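Local coordinates for protein succinyl-CoA ligase (ADP-forming) subunit alpha (Methanosaeta concilii, PDB 6HXI) that binds coenzyme A and combines an N-terminal succinyl-CoA-ligase-type region with a helical C-terminal region related to citrate synthase, at residues T13-Y18 with A81-F87; T154-N160 with L182-F186; N211-I216 with D238-I242; R501-I506 with L538-I544. All coordinates share one frame; numbering follows the deposited sequence.

How the contacts relate
Contacts 1, 2 and 3 belong to the sheet-containing N-terminal half, their centres about 20 Å (1 and 2), 23 Å (2 and 3) and 24 Å (1 and 3) apart. Contact 4 lies in the helical C-terminal half, across the chain's centre, about 71 Å from contact 1 and 89 Å from contact 3, centre to centre. Contact 1 reaches the coenzyme A pocket through F87; L182 of contact 2 and M212 of contact 3 stand farther back, side chains about 8 and 13 Å from coenzyme A. The coenzyme A beside F87 also bonds to K479 and K532 of the second subunit, while a different coenzyme A lies about 7 Å from the N539 side chain in contact 4.

Contact 1: T13-Y18 with A81-F87. With COA (coenzyme A), chain G.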
# COMPACT_ATOMS: atom_id res chain seq x y z
N THR B 13 6.23 44.85 26.72
CA THR B 13 7.15 43.75 27.06
C THR B 13 6.92 42.52 26.17
O THR B 13 5.79 42.06 26.04
CB THR B 13 7.03 43.41 28.54
OG1 THR B 13 7.46 44.54 29.29
CG2 THR B 13 7.82 42.19 28.93
N LYS B 14 8.00 42.04 25.57
CA LYS B 14 8.07 40.85 24.73
C LYS B 14 9.01 39.85 25.42
O LYS B 14 10.04 40.23 26.01
CB LYS B 14 8.53 41.20 23.31
CG LYS B 14 7.48 41.93 22.49
CD LYS B 14 6.36 41.00 22.03
CE LYS B 14 5.55 41.62 20.92
NZ LYS B 14 4.72 40.60 20.23
N ALA B 15 8.62 38.59 25.40
CA ALA B 15 9.30 37.55 26.14
C ALA B 15 9.52 36.26 25.35
O ALA B 15 8.84 36.00 24.36
CB ALA B 15 8.52 37.22 27.41
N PHE B 16 10.46 35.43 25.86
CA PHE B 16 10.70 34.09 25.40
C PHE B 16 10.26 33.20 26.53
O PHE B 16 10.43 33.54 27.70
CB PHE B 16 12.19 33.83 25.15
CG PHE B 16 12.86 34.68 24.10
CD1 PHE B 16 12.37 34.70 22.79
CD2 PHE B 16 14.02 35.37 24.38
CE1 PHE B 16 13.03 35.44 21.80
CE2 PHE B 16 14.65 36.14 23.40
CZ PHE B 16 14.17 36.15 22.11
N VAL B 17 9.66 32.08 26.19
CA VAL B 17 9.29 31.08 27.17
C VAL B 17 10.24 29.93 26.89
O VAL B 17 10.18 29.34 25.82
CB VAL B 17 7.79 30.65 27.09
CG1 VAL B 17 7.51 29.44 28.00
CG2 VAL B 17 6.87 31.81 27.44
N TYR B 18 11.18 29.67 27.81
CA TYR B 18 12.12 28.56 27.71
C TYR B 18 11.43 27.34 28.33
O TYR B 18 11.11 27.34 29.53
CB TYR B 18 13.46 28.85 28.44
CG TYR B 18 14.48 27.77 28.17
CD1 TYR B 18 14.44 26.56 28.86
CD2 TYR B 18 15.44 27.92 27.16
CE1 TYR B 18 15.33 25.54 28.56
CE2 TYR B 18 16.34 26.90 26.87
CZ TYR B 18 16.27 25.70 27.56
OH TYR B 18 17.15 24.70 27.29
N ALA B 81 12.66 41.09 22.44
CA ALA B 81 12.28 40.31 23.62
C ALA B 81 13.40 40.45 24.68
O ALA B 81 14.53 40.02 24.43
CB ALA B 81 12.06 38.85 23.23
N ASP B 82 13.10 41.09 25.80
CA ASP B 82 14.07 41.35 26.88
C ASP B 82 13.81 40.52 28.16
O ASP B 82 14.55 40.64 29.14
CB ASP B 82 14.17 42.86 27.18
CG ASP B 82 13.04 43.43 28.03
OD1 ASP B 82 11.87 43.04 27.80
OD2 ASP B 82 13.33 44.28 28.90
N VAL B 83 12.77 39.69 28.13
CA VAL B 83 12.39 38.82 29.23
C VAL B 83 12.49 37.35 28.81
O VAL B 83 12.03 37.02 27.73
CB VAL B 83 10.97 39.16 29.75
CG1 VAL B 83 10.54 38.20 30.86
CG2 VAL B 83 10.88 40.60 30.22
N MET B 84 13.03 36.48 29.69
CA MET B 84 12.96 35.04 29.50
C MET B 84 12.26 34.39 30.70
O MET B 84 12.68 34.58 31.84
CB MET B 84 14.32 34.36 29.25
CG MET B 84 14.14 32.88 28.89
SD MET B 84 15.64 32.03 28.38
CE MET B 84 16.13 31.21 29.93
N VAL B 85 11.17 33.61 30.43
CA VAL B 85 10.42 32.84 31.43
C VAL B 85 11.01 31.46 31.31
O VAL B 85 10.82 30.79 30.29
CB VAL B 85 8.88 32.89 31.20
CG1 VAL B 85 8.15 32.10 32.28
CG2 VAL B 85 8.37 34.33 31.14
N ASN B 86 11.85 31.07 32.31
CA ASN B 86 12.62 29.84 32.31
C ASN B 86 11.96 28.70 33.06
O ASN B 86 11.98 28.67 34.30
CB ASN B 86 14.05 30.12 32.82
CG ASN B 86 15.03 28.97 32.65
OD1 ASN B 86 14.70 27.92 32.14
ND2 ASN B 86 16.27 29.17 33.03
N PHE B 87 11.39 27.74 32.31
CA PHE B 87 10.75 26.54 32.87
C PHE B 87 11.66 25.32 32.84
O PHE B 87 11.17 24.21 32.93
CB PHE B 87 9.45 26.20 32.14
CG PHE B 87 8.31 27.11 32.48
CD1 PHE B 87 7.57 26.92 33.64
CD2 PHE B 87 7.88 28.08 31.58
CE1 PHE B 87 6.48 27.74 33.95
CE2 PHE B 87 6.79 28.90 31.89
CZ PHE B 87 6.12 28.75 33.09
N1A COA G . 14.55 10.39 27.55
C2A COA G . 15.44 10.98 28.36
N3A COA G . 15.27 12.03 29.17
C4A COA G . 14.03 12.53 29.05
C5A COA G . 13.00 12.04 28.26
C6A COA G . 13.29 10.88 27.50
N6A COA G . 12.38 10.24 26.77
N7A COA G . 11.90 12.87 28.32
C8A COA G . 12.26 13.82 29.14
N9A COA G . 13.54 13.69 29.62
C1B COA G . 14.25 14.59 30.51
C2B COA G . 14.36 16.04 30.04
O2B COA G . 15.43 16.20 29.11
C3B COA G . 14.64 16.74 31.37
O3B COA G . 16.02 16.62 31.77
P3B COA G . 16.77 17.67 32.71
O7A COA G . 15.94 17.81 33.94
O8A COA G . 18.12 17.09 32.96
O9A COA G . 16.91 18.95 31.88
C4B COA G . 13.89 15.90 32.41
O4B COA G . 13.58 14.64 31.76
C5B COA G . 12.62 16.52 32.96
O5B COA G . 11.89 17.07 31.85
P1A COA G . 11.16 18.53 31.95
O1A COA G . 10.15 18.78 30.89
O2A COA G . 12.16 19.66 32.11
O3A COA G . 10.46 18.24 33.36
P2A COA G . 9.35 18.84 34.33
O4A COA G . 8.03 18.27 33.98
O5A COA G . 9.77 18.42 35.72
O6A COA G . 9.37 20.45 34.15
CBP COA G . 9.38 22.30 35.74
CCP COA G . 10.22 21.30 34.95
CDP COA G . 10.33 23.20 36.54
CEP COA G . 8.52 23.18 34.81
CAP COA G . 8.45 21.52 36.70
OAP COA G . 9.15 20.50 37.39
C9P COA G . 7.65 22.34 37.71
O9P COA G . 6.61 22.90 37.36
N8P COA G . 8.13 22.40 38.96
C7P COA G . 7.54 23.23 40.00
C6P COA G . 8.47 24.32 40.44
C5P COA G . 7.90 25.12 41.59
O5P COA G . 7.13 24.61 42.41
N4P COA G . 8.26 26.40 41.65
C3P COA G . 7.72 27.33 42.64
C2P COA G . 6.36 27.88 42.24
S1P COA G . 5.98 29.15 43.48
O HOH W 1 10.15 44.45 29.44
O HOH W 2 10.69 43.62 25.48
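Strands 15-18 and 83-86 run parallel, 4.6 Å apart at the closest approach of their axes and with 19° between their N-to-C directions, pairing A15 with V83, F16 with M84, V17 with V85 and Y18 with N86. Four backbone bonds tie the ladder: F16 N to V83 O, V85 N to F16 O, Y18 N to V85 O and F87 N to Y18 O. The V85 bond is nearly straight, 2.8 Å from N to F16 O. At the A81 end, D82 N makes only a weak bond to K14 O, and a water joins T13 OG1 to D82 OD1; T13 OG1 also bonds to D10 N.

On one face of the sheet A81 CB lies over the F16 ring, 3.7 Å from its centroid, a CH-pi contact. F16 CG is anti to its carbonyl carbon (chi1 -62°), which swings the ring back toward the start of the ladder and beneath that methyl. Farther along, M84 SD approaches the Y18 ring obliquely, 5.3 Å from its centroid, a Met-aromatic contact. N86 runs alongside Y18, with OD1 3.6 Å from Y18 CD1; T96, T97 and A88 hold its amide. On the reverse face A15 CB meets V83 CB at 3.9 Å, and V17 CG1 reaches the edge of the F87 ring. F87 O lies 3.4 Å from CEP of coenzyme A.

This pair lies in the middle of the parallel part of a mixed, Rossmann-like sheet: strand 42-46 adjoins 15-18, strand 108-111 follows 83-86, helix 22-34 packs on V17 and F87, and F149 covers A15 and V83.

Contact 2: T154-N160 with L182-F186; sequences TAGTIEN and LNEAF
N160, in the first turn of helix 158-163, joins N183 of helix 179-192 through their side-chain amides, so the motif is an N-capped helix start docked with its preceding loop against a second helix. T157 is the N-cap: its OG1 accepts from N160 N. A155 and G156 both have positive phi, a bend that carries the chain past N183 to the T157 cap.

The close part of the contact centres on N160 ND2. It gives one bond to N183 OD1 at 2.9 Å, in the carbonyl plane and on a lone pair though bent, 139° at the hydrogen, and another to A155 O at 2.7 Å, from above the carbonyl plane. Two acceptors thus fix the rotation of the N160 amide, whose plane stands 86° from that of N183. CG of N160 is anti to its backbone N (chi1 -179°), which extends the amide toward the other helix. N183 is held from its far end too, since its ND2 bonds to I342 O of the neighbouring Citrate lyase chain, and N344 of that chain accepts from A155 N.

The apolar side is looser. T154 CG2 meets L182 CD2 at 3.8 Å, while A155 CB and T154 CG2 only reach the edge of the F186 ring, A155 CB lying 4.1 Å from F186 CD2. M144 and L166 pack on A155 and F186, and V141 of the coenzyme A pocket touches T154 and L182. Beside the amides a water bridges the helices, 2.9 Å from N160 OD1 and 2.8 Å from N183 O.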
# COMPACT_ATOMS: atom_id res chain seq x y z
N THR B 154 1.74 32.90 36.72
CA THR B 154 1.39 33.86 37.77
C THR B 154 -0.06 34.30 37.69
O THR B 154 -0.51 34.77 36.64
CB THR B 154 2.33 35.04 37.77
OG1 THR B 154 3.65 34.55 37.86
CG2 THR B 154 2.05 36.02 38.91
N ALA B 155 -0.79 34.13 38.82
CA ALA B 155 -2.19 34.50 39.06
C ALA B 155 -3.23 33.54 38.46
O ALA B 155 -4.41 33.88 38.39
CB ALA B 155 -2.47 35.94 38.65
N GLY B 156 -2.80 32.34 38.10
CA GLY B 156 -3.65 31.23 37.71
C GLY B 156 -4.63 31.38 36.58
O GLY B 156 -4.25 31.73 35.46
N THR B 157 -5.89 31.02 36.83
CA THR B 157 -6.95 31.00 35.81
C THR B 157 -7.42 32.38 35.41
O THR B 157 -7.31 33.32 36.21
CB THR B 157 -8.13 30.11 36.26
OG1 THR B 157 -8.79 30.71 37.37
CG2 THR B 157 -7.68 28.69 36.63
N ILE B 158 -8.03 32.50 34.21
CA ILE B 158 -8.59 33.78 33.73
C ILE B 158 -9.75 34.21 34.64
O ILE B 158 -9.93 35.42 34.86
CB ILE B 158 -8.93 33.72 32.21
CG1 ILE B 158 -7.66 33.97 31.37
CG2 ILE B 158 -10.02 34.69 31.79
CD1 ILE B 158 -7.03 35.37 31.45
N GLU B 159 -10.47 33.24 35.23
CA GLU B 159 -11.56 33.52 36.19
C GLU B 159 -10.98 34.24 37.42
O GLU B 159 -11.52 35.26 37.85
CB GLU B 159 -12.28 32.21 36.60
CG GLU B 159 -13.37 31.81 35.62
CD GLU B 159 -13.75 30.34 35.53
OE1 GLU B 159 -14.89 30.05 35.11
OE2 GLU B 159 -12.89 29.48 35.84
N ASN B 160 -9.86 33.74 37.94
CA ASN B 160 -9.14 34.34 39.06
C ASN B 160 -8.61 35.72 38.68
O ASN B 160 -8.72 36.64 39.49
CB ASN B 160 -8.02 33.42 39.55
CG ASN B 160 -7.27 33.99 40.72
OD1 ASN B 160 -7.79 34.15 41.83
ND2 ASN B 160 -6.06 34.39 40.48
N LEU B 182 1.40 34.81 46.82
CA LEU B 182 1.37 35.98 45.91
C LEU B 182 -0.04 36.04 45.28
O LEU B 182 -0.61 37.11 45.15
CB LEU B 182 2.48 35.86 44.83
CG LEU B 182 2.49 36.87 43.66
CD1 LEU B 182 3.12 38.17 44.07
CD2 LEU B 182 3.26 36.32 42.49
N ASN B 183 -0.61 34.87 44.97
CA ASN B 183 -1.94 34.80 44.37
C ASN B 183 -3.03 35.09 45.37
O ASN B 183 -3.99 35.77 45.04
CB ASN B 183 -2.16 33.49 43.62
CG ASN B 183 -3.29 33.56 42.62
OD1 ASN B 183 -3.70 34.64 42.18
ND2 ASN B 183 -3.80 32.40 42.22
N GLU B 184 -2.87 34.59 46.60
CA GLU B 184 -3.80 34.88 47.70
C GLU B 184 -3.72 36.40 48.00
O GLU B 184 -4.76 37.03 48.18
CB GLU B 184 -3.47 34.05 48.95
CG GLU B 184 -4.60 34.01 49.98
CD GLU B 184 -5.88 33.34 49.51
OE1 GLU B 184 -6.97 33.89 49.77
OE2 GLU B 184 -5.79 32.28 48.85
N ALA B 185 -2.49 36.97 48.01
CA ALA B 185 -2.28 38.41 48.25
C ALA B 185 -2.95 39.26 47.19
O ALA B 185 -3.54 40.27 47.53
CB ALA B 185 -0.79 38.73 48.32
N PHE B 186 -2.91 38.85 45.91
CA PHE B 186 -3.60 39.56 44.82
C PHE B 186 -5.11 39.68 45.12
O PHE B 186 -5.69 40.77 44.97
CB PHE B 186 -3.35 38.86 43.46
CG PHE B 186 -1.96 39.06 42.88
CD1 PHE B 186 -1.11 40.06 43.38
CD2 PHE B 186 -1.50 38.27 41.84
CE1 PHE B 186 0.18 40.24 42.85
CE2 PHE B 186 -0.22 38.46 41.31
CZ PHE B 186 0.60 39.46 41.81
O HOH W 3 -6.24 35.91 43.46

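Contact 3: N211-I216 with D238-I242; sequences NMLDHI and DEYMI
Segments 211-216 and 238-242 draw closer along their length, from 6.5 Å between CA of N211 and CA of D238 to 5.6 Å between CA of L213 and CA of I242. D238 OD2 accepts twice. N211 ND2 comes to its anti side at 2.8 Å, 28° out of the carboxylate plane, whereas M212 N uses the syn lone pair at 3.2 Å. The carboxylate therefore meets the N-terminal end of helix 212-221, where the helix dipole would probably favour its negative charge. D238 OD1 is buried with no polar partner in the model, pressed against M212 CB, CG and SD.

The second helix, 239-247, is the crossover of a beta-alpha-beta unit linking the adjacent parallel strands 227-233 and 255-260; M212 and I216 of the first also rest on V175 of strand 172-176. Between the helices, the I216 and I242 side chains cross at about a right angle, I216 CD1 lying 3.7 Å from I242 CG1, and I242 CD1 touches M212 CB at 3.8 Å. M241 SD lies 3.8 Å from N211 CG, and the bend at chi3 (73°) turns the terminal methyl CE back toward N211 CB. L213 CD2 packs against M241 CB.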
# COMPACT_ATOMS: atom_id res chain seq x y z
N ASN B 211 16.58 40.10 45.83
CA ASN B 211 16.02 40.22 47.17
C ASN B 211 14.76 41.06 47.11
O ASN B 211 14.51 41.72 46.10
CB ASN B 211 17.08 40.83 48.11
CG ASN B 211 18.19 39.84 48.41
OD1 ASN B 211 19.27 39.89 47.81
ND2 ASN B 211 17.91 38.84 49.25
N MET B 212 13.94 41.00 48.16
CA MET B 212 12.71 41.78 48.20
C MET B 212 12.97 43.27 48.04
O MET B 212 12.22 43.94 47.32
CB MET B 212 11.92 41.53 49.49
CG MET B 212 11.19 40.20 49.52
SD MET B 212 10.41 40.01 51.14
CE MET B 212 9.53 38.65 50.89
N LEU B 213 14.05 43.79 48.68
CA LEU B 213 14.41 45.22 48.63
C LEU B 213 14.64 45.73 47.22
O LEU B 213 14.24 46.86 46.94
CB LEU B 213 15.59 45.58 49.55
CG LEU B 213 15.94 47.09 49.64
CD1 LEU B 213 14.78 47.92 50.24
CD2 LEU B 213 17.24 47.31 50.40
N ASP B 214 15.24 44.92 46.32
CA ASP B 214 15.49 45.30 44.92
C ASP B 214 14.18 45.80 44.30
O ASP B 214 14.14 46.93 43.79
CB ASP B 214 16.05 44.10 44.12
CG ASP B 214 17.30 43.44 44.68
OD1 ASP B 214 17.76 43.86 45.77
OD2 ASP B 214 17.83 42.51 44.03
N HIS B 215 13.10 44.98 44.43
CA HIS B 215 11.76 45.26 43.94
C HIS B 215 11.10 46.39 44.72
O HIS B 215 10.52 47.24 44.07
CB HIS B 215 10.89 44.01 43.88
CG HIS B 215 11.57 42.88 43.14
ND1 HIS B 215 11.67 42.89 41.76
CD2 HIS B 215 12.23 41.81 43.62
CE1 HIS B 215 12.37 41.81 41.44
NE2 HIS B 215 12.73 41.13 42.52
N ILE B 216 11.26 46.44 46.07
CA ILE B 216 10.69 47.51 46.90
C ILE B 216 11.25 48.88 46.48
O ILE B 216 10.49 49.87 46.42
CB ILE B 216 10.81 47.24 48.44
CG1 ILE B 216 9.89 46.07 48.85
CG2 ILE B 216 10.46 48.51 49.26
CD1 ILE B 216 10.02 45.55 50.29
N ASP B 238 16.97 38.63 54.70
CA ASP B 238 16.47 39.45 53.59
C ASP B 238 15.65 40.66 54.07
O ASP B 238 15.90 41.78 53.64
CB ASP B 238 15.68 38.57 52.59
CG ASP B 238 14.93 39.30 51.46
OD1 ASP B 238 13.94 39.99 51.75
OD2 ASP B 238 15.28 39.07 50.28
N GLU B 239 14.67 40.42 54.96
CA GLU B 239 13.75 41.45 55.49
C GLU B 239 14.47 42.56 56.27
O GLU B 239 13.97 43.68 56.33
CB GLU B 239 12.62 40.81 56.33
CG GLU B 239 11.70 39.88 55.55
CD GLU B 239 12.14 38.43 55.37
OE1 GLU B 239 13.34 38.12 55.54
OE2 GLU B 239 11.27 37.60 55.04
N TYR B 240 15.68 42.26 56.77
CA TYR B 240 16.53 43.23 57.47
C TYR B 240 17.14 44.25 56.50
O TYR B 240 17.61 45.29 56.94
CB TYR B 240 17.58 42.54 58.36
CG TYR B 240 16.94 41.87 59.55
CD1 TYR B 240 16.53 42.62 60.66
CD2 TYR B 240 16.69 40.50 59.56
CE1 TYR B 240 15.90 42.01 61.74
CE2 TYR B 240 16.07 39.88 60.64
CZ TYR B 240 15.67 40.65 61.73
OH TYR B 240 15.05 40.05 62.79
N MET B 241 17.09 43.98 55.17
CA MET B 241 17.56 44.94 54.16
C MET B 241 16.49 46.03 54.05
O MET B 241 16.83 47.21 53.91
CB MET B 241 17.78 44.28 52.79
CG MET B 241 18.98 43.35 52.74
SD MET B 241 18.94 42.22 51.31
CE MET B 241 19.33 43.38 49.97
N ILE B 242 15.21 45.61 54.15
CA ILE B 242 14.02 46.48 54.07
C ILE B 242 13.95 47.37 55.28
O ILE B 242 13.83 48.59 55.12
CB ILE B 242 12.71 45.67 53.84
CG1 ILE B 242 12.82 44.74 52.58
CG2 ILE B 242 11.48 46.59 53.74
CD1 ILE B 242 12.03 43.47 52.70

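Contact 4: R501-I506 with L538-I544; sequences RVQLLI and LNVDGCI
The R501 guanidinium has V540 CG2 over one face, 3.3 Å from its plane and off centre, with R501 NE 3.4 Å from that methyl. The bend at chi3 (-81°) folds the arginine over V540, whose side chain crosses it at about a right angle; R501 also packs on L374 of the second subunit. This is helix-on-helix packing inside the all-helical citrate-synthase-like region: the axes of segments 501-506 and 540-544, in helices 500-512 and 540-555, point the same way, 15° apart, and approach to 9.2 Å.

Behind the arginine the contact is apolar. V502 CG2 packs against the backbone where helix 540-555 begins, 3.4 Å from V540 N, while V502 CG1 lies near L538 O. L505 CD1 reaches V540 CG1 at 4.1 Å and I544 CG1 at 3.8 Å. C543 SG, in one of two deposited conformers, lies among L505 and I506, so those contacts are tentative. F404 and I411 of helix 399-412 pack on L505, and L519 and L523 of helix 517-530 on I506. N539 is the N-cap of the second helix: its OD1 takes the G542 N-H at 2.9 Å, and its ND2 bonds to G489 O.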
# COMPACT_ATOMS: atom_id res chain seq x y z
N ARG B 501 1.23 -30.08 2.88
CA ARG B 501 0.53 -28.97 3.53
C ARG B 501 -0.93 -29.34 3.82
O ARG B 501 -1.42 -29.04 4.91
CB ARG B 501 0.57 -27.70 2.66
CG ARG B 501 1.96 -27.20 2.28
CD ARG B 501 1.95 -25.76 1.73
NE ARG B 501 1.56 -25.67 0.32
CZ ARG B 501 1.14 -24.55 -0.27
NH1 ARG B 501 1.03 -23.42 0.44
NH2 ARG B 501 0.78 -24.55 -1.54
N VAL B 502 -1.59 -30.03 2.86
CA VAL B 502 -2.97 -30.51 2.90
C VAL B 502 -3.10 -31.60 3.90
O VAL B 502 -4.03 -31.60 4.69
CB VAL B 502 -3.47 -30.99 1.50
CG1 VAL B 502 -4.79 -31.74 1.57
CG2 VAL B 502 -3.55 -29.85 0.50
N GLN B 503 -2.20 -32.57 3.83
CA GLN B 503 -2.28 -33.74 4.68
C GLN B 503 -2.07 -33.39 6.14
O GLN B 503 -2.79 -33.92 6.98
CB GLN B 503 -1.35 -34.87 4.20
CG GLN B 503 -1.79 -36.29 4.62
CD GLN B 503 -3.27 -36.60 4.46
OE1 GLN B 503 -3.81 -36.75 3.34
NE2 GLN B 503 -3.96 -36.72 5.59
N LEU B 504 -1.15 -32.45 6.41
CA LEU B 504 -0.91 -31.95 7.77
C LEU B 504 -2.19 -31.31 8.35
O LEU B 504 -2.54 -31.60 9.48
CB LEU B 504 0.26 -30.94 7.76
CG LEU B 504 1.66 -31.58 7.66
CD1 LEU B 504 2.62 -30.74 6.77
CD2 LEU B 504 2.24 -31.85 9.05
N LEU B 505 -2.92 -30.52 7.54
CA LEU B 505 -4.17 -29.83 7.90
C LEU B 505 -5.32 -30.79 8.11
O LEU B 505 -6.00 -30.73 9.13
CB LEU B 505 -4.54 -28.76 6.87
CG LEU B 505 -3.69 -27.51 6.83
CD1 LEU B 505 -3.92 -26.75 5.56
CD2 LEU B 505 -3.95 -26.60 8.04
N ILE B 506 -5.51 -31.70 7.17
CA ILE B 506 -6.54 -32.72 7.27
C ILE B 506 -6.29 -33.70 8.42
O ILE B 506 -7.26 -34.09 9.11
CB ILE B 506 -6.70 -33.46 5.93
CG1 ILE B 506 -7.41 -32.57 4.88
CG2 ILE B 506 -7.40 -34.82 6.13
CD1 ILE B 506 -7.78 -33.34 3.52
N LEU B 538 -7.86 -32.04 -3.36
CA LEU B 538 -8.24 -30.92 -2.52
C LEU B 538 -6.91 -30.24 -2.20
O LEU B 538 -6.01 -30.88 -1.65
CB LEU B 538 -8.91 -31.49 -1.26
CG LEU B 538 -9.77 -30.56 -0.43
CD1 LEU B 538 -10.90 -29.89 -1.26
CD2 LEU B 538 -10.31 -31.32 0.77
N ASN B 539 -6.72 -29.02 -2.71
CA ASN B 539 -5.49 -28.27 -2.52
C ASN B 539 -5.48 -27.55 -1.13
O ASN B 539 -6.46 -27.66 -0.37
CB ASN B 539 -5.24 -27.32 -3.71
CG ASN B 539 -6.20 -26.17 -3.86
OD1 ASN B 539 -6.63 -25.54 -2.89
ND2 ASN B 539 -6.51 -25.80 -5.08
N VAL B 540 -4.38 -26.84 -0.80
CA VAL B 540 -4.16 -26.15 0.49
C VAL B 540 -5.23 -25.09 0.73
O VAL B 540 -5.75 -25.04 1.85
CB VAL B 540 -2.71 -25.57 0.66
CG1 VAL B 540 -2.47 -25.11 2.09
CG2 VAL B 540 -1.68 -26.63 0.33
N ASP B 541 -5.54 -24.26 -0.29
CA ASP B 541 -6.55 -23.21 -0.19
C ASP B 541 -7.94 -23.76 0.10
O ASP B 541 -8.63 -23.21 0.95
CB ASP B 541 -6.54 -22.28 -1.42
CG ASP B 541 -5.31 -21.38 -1.47
OD1 ASP B 541 -4.27 -21.75 -0.86
OD2 ASP B 541 -5.37 -20.32 -2.12
N GLY B 542 -8.29 -24.86 -0.55
CA GLY B 542 -9.56 -25.54 -0.33
C GLY B 542 -9.67 -26.06 1.07
O GLY B 542 -10.68 -25.84 1.75
N CYS B 543 -8.61 -26.73 1.51
CA CYS B 543 -8.46 -27.32 2.82
C CYS B 543 -8.67 -26.28 3.95
O CYS B 543 -9.38 -26.57 4.89
CB CYS B 543 -7.10 -27.99 2.92
SG CYS B 543 -6.99 -29.20 4.25
N ILE B 544 -8.08 -25.07 3.82
CA ILE B 544 -8.18 -24.01 4.82
C ILE B 544 -9.62 -23.47 4.91
O ILE B 544 -10.15 -23.42 6.01
CB ILE B 544 -7.12 -22.90 4.62
CG1 ILE B 544 -5.69 -23.46 4.85
CG2 ILE B 544 -7.38 -21.64 5.49
CD1 ILE B 544 -4.63 -22.63 4.13